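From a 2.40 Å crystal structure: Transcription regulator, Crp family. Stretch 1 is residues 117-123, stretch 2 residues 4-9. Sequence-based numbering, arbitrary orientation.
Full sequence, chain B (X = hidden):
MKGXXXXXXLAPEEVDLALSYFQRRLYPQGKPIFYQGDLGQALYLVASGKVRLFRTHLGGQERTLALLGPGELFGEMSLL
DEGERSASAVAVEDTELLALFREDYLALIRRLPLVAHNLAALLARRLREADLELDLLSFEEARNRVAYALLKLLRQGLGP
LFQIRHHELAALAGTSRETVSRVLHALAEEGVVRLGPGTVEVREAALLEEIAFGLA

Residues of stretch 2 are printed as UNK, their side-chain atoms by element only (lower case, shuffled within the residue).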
# COMPACT_ATOMS: atom_id res chain seq x y z
N HIS B 117 -10.28 -19.60 4.13
CA HIS B 117 -9.12 -19.43 3.26
C HIS B 117 -9.38 -18.40 2.17
O HIS B 117 -8.51 -17.60 1.85
CB HIS B 117 -8.72 -20.74 2.60
CG HIS B 117 -7.88 -20.55 1.37
ND1 HIS B 117 -6.50 -20.43 1.42
CD2 HIS B 117 -8.22 -20.43 0.07
CE1 HIS B 117 -6.04 -20.27 0.20
NE2 HIS B 117 -7.06 -20.27 -0.64
N ASN B 118 -10.59 -18.42 1.61
CA ASN B 118 -10.95 -17.47 0.57
C ASN B 118 -10.95 -16.04 1.07
O ASN B 118 -10.61 -15.12 0.31
CB ASN B 118 -12.26 -17.84 -0.11
CG ASN B 118 -12.10 -18.93 -1.14
OD1 ASN B 118 -11.01 -19.13 -1.69
ND2 ASN B 118 -13.17 -19.66 -1.40
N LEU B 119 -11.33 -15.83 2.33
CA LEU B 119 -11.24 -14.49 2.92
C LEU B 119 -9.78 -14.07 3.03
O LEU B 119 -9.42 -12.95 2.66
CB LEU B 119 -11.89 -14.44 4.31
CG LEU B 119 -13.41 -14.39 4.45
CD1 LEU B 119 -13.82 -14.67 5.90
CD2 LEU B 119 -13.97 -13.06 4.01
N ALA B 120 -8.95 -14.98 3.54
CA ALA B 120 -7.52 -14.73 3.63
C ALA B 120 -6.94 -14.27 2.28
O ALA B 120 -6.23 -13.26 2.23
CB ALA B 120 -6.77 -15.99 4.17
N ALA B 121 -7.27 -15.00 1.22
CA ALA B 121 -6.78 -14.74 -0.14
C ALA B 121 -7.22 -13.36 -0.66
O ALA B 121 -6.46 -12.65 -1.33
CB ALA B 121 -7.23 -15.84 -1.10
N LEU B 122 -8.46 -13.00 -0.34
CA LEU B 122 -9.01 -11.72 -0.75
C LEU B 122 -8.30 -10.57 -0.08
O LEU B 122 -7.98 -9.56 -0.73
CB LEU B 122 -10.52 -11.67 -0.47
CG LEU B 122 -11.30 -12.37 -1.58
CD1 LEU B 122 -12.80 -12.48 -1.28
CD2 LEU B 122 -11.05 -11.64 -2.91
N LEU B 123 -8.07 -10.71 1.22
CA LEU B 123 -7.28 -9.74 1.97
C LEU B 123 -5.84 -9.67 1.44
O LEU B 123 -5.21 -8.61 1.41
CB LEU B 123 -7.28 -10.10 3.46
CG LEU B 123 -8.63 -9.84 4.15
CD1 LEU B 123 -8.60 -10.37 5.58
CD2 LEU B 123 -9.00 -8.36 4.11
N UNK B 4 -19.04 -15.14 -6.85
CA UNK B 4 -18.28 -14.53 -5.76
C UNK B 4 -16.96 -15.25 -5.48
O UNK B 4 -16.91 -16.48 -5.46
o UNK B 4 -18.39 -13.87 -3.42
c UNK B 4 -19.12 -14.46 -4.48
N UNK B 5 -15.87 -14.48 -5.29
CA UNK B 5 -14.55 -15.05 -4.97
C UNK B 5 -14.55 -15.75 -3.61
O UNK B 5 -13.77 -16.67 -3.39
c UNK B 5 -13.62 -13.82 -4.98
c UNK B 5 -15.84 -13.02 -5.45
c UNK B 5 -14.52 -12.64 -4.82
N UNK B 6 -15.45 -15.31 -2.73
CA UNK B 6 -15.66 -15.93 -1.42
C UNK B 6 -15.97 -17.41 -1.54
O UNK B 6 -15.74 -18.18 -0.61
c UNK B 6 -15.89 -15.55 1.62
c UNK B 6 -17.10 -15.75 0.71
c UNK B 6 -16.81 -15.24 -0.69
c UNK B 6 -18.39 -15.13 1.31
N UNK B 7 -16.49 -17.79 -2.70
CA UNK B 7 -16.98 -19.14 -2.96
C UNK B 7 -16.11 -19.91 -3.95
O UNK B 7 -16.50 -20.99 -4.41
c UNK B 7 -19.38 -18.48 -2.52
c UNK B 7 -21.31 -17.09 -2.05
c UNK B 7 -20.18 -18.24 -0.26
c UNK B 7 -21.21 -17.39 -0.71
c UNK B 7 -19.28 -18.77 -1.17
c UNK B 7 -20.40 -17.62 -2.95
c UNK B 7 -18.40 -19.05 -3.50
N UNK B 8 -14.96 -19.36 -4.28
CA UNK B 8 -14.02 -20.02 -5.19
C UNK B 8 -13.59 -21.40 -4.67
O UNK B 8 -13.21 -21.55 -3.52
c UNK B 8 -11.82 -19.25 -7.83
n UNK B 8 -10.94 -20.57 -6.33
c UNK B 8 -12.80 -19.12 -5.43
c UNK B 8 -11.90 -19.60 -6.53
c UNK B 8 -10.31 -20.80 -7.47
n UNK B 8 -10.82 -20.01 -8.39
N UNK B 9 -13.68 -22.41 -5.53
CA UNK B 9 -13.26 -23.76 -5.17
C UNK B 9 -14.38 -24.67 -4.71
O UNK B 9 -14.19 -25.90 -4.65

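Position 4 carries two side-chain atoms, one carbon and then one oxygen, with no branch. The oxygen does not reach the helix of stretch 1. A single carbon ending in a single oxygen is a hydroxymethyl group, so this is Ser 4. OG comes no nearer to the helix than 6.1 Å, from CD1 of Leu 122. Its work is local: OG accepts a weak hydrogen bond from the backbone N of position 6, at 3.3 Å, and it is also hydrogen-bonded elsewhere in the structure.

Position 5 has three carbons, and the last of them closes back onto the backbone N. That ring identifies proline, Pro 5. It opens the 3-10 segment with phi near -65°, a value the ring itself favours. Its CG lies 3.9 Å from CD1 of Leu 122, an apolar contact between the ring and the leucine.

Position 6 shows four carbons forked at the second, with no heteroatom. A fork at the first carbon would mean valine or isoleucine; here it sits at the second, which with four carbons makes leucine, Leu 6. The CA-to-CB bond points away from the helix, yet with chi1 in t and chi2 in p the end of the chain comes nearer, and CD1 packs 3.9 Å from CG of Leu 119. Its CA is 5.3 Å from CA of Asn 118, the closest CA pair of the two stretches, and its backbone O receives a 3.1 Å hydrogen bond from ND2 of Asn 118.

Position 7 has one carbon followed by a ring of six carbons. The absence of an oxygen on that ring rules out tyrosine and leaves Phe 7. Its CA-to-CB bond points away; its CB, 5.7 Å from ND2 of Asn 118, is the nearest side-chain atom to the helix, and the contact asks almost nothing of it. Its backbone N closes a 3.1 Å hydrogen bond to O of Ser 4.

Position 8 has one carbon and then a five-membered ring of three carbons and two nitrogens, the imidazole of His 8. CB starts toward the helix and lies 4.1 Å from ND2 of Asn 118, but the ring leads away into an exposed setting. The useful atom is the backbone O.

Position 9 has no side-chain atoms: Gly 9. With phi at 97° and psi at -15°, a CB would be jammed against the carbonyl O of His 8, which by itself calls for glycine.

The rule of this contact is one amide reading a turn. Asn 118 points toward stretch 2 and spends ND2 on two carbonyls, Leu 6 O at 3.1 Å and His 8 O at 2.8 Å, the latter nearly straight at 168°. Leu 6 O comes from the 3-10 turn, which His 8 N to Pro 5 O at 3.1 Å closes, and His 8 O from the residue just after it. Leu 119 and Leu 122 add apolar packing, so a small interface of 280 Å² combines two hydrogen bonds to backbone carbonyls with modest greasy support.

Stretch 2 (4-9) SPLFHG
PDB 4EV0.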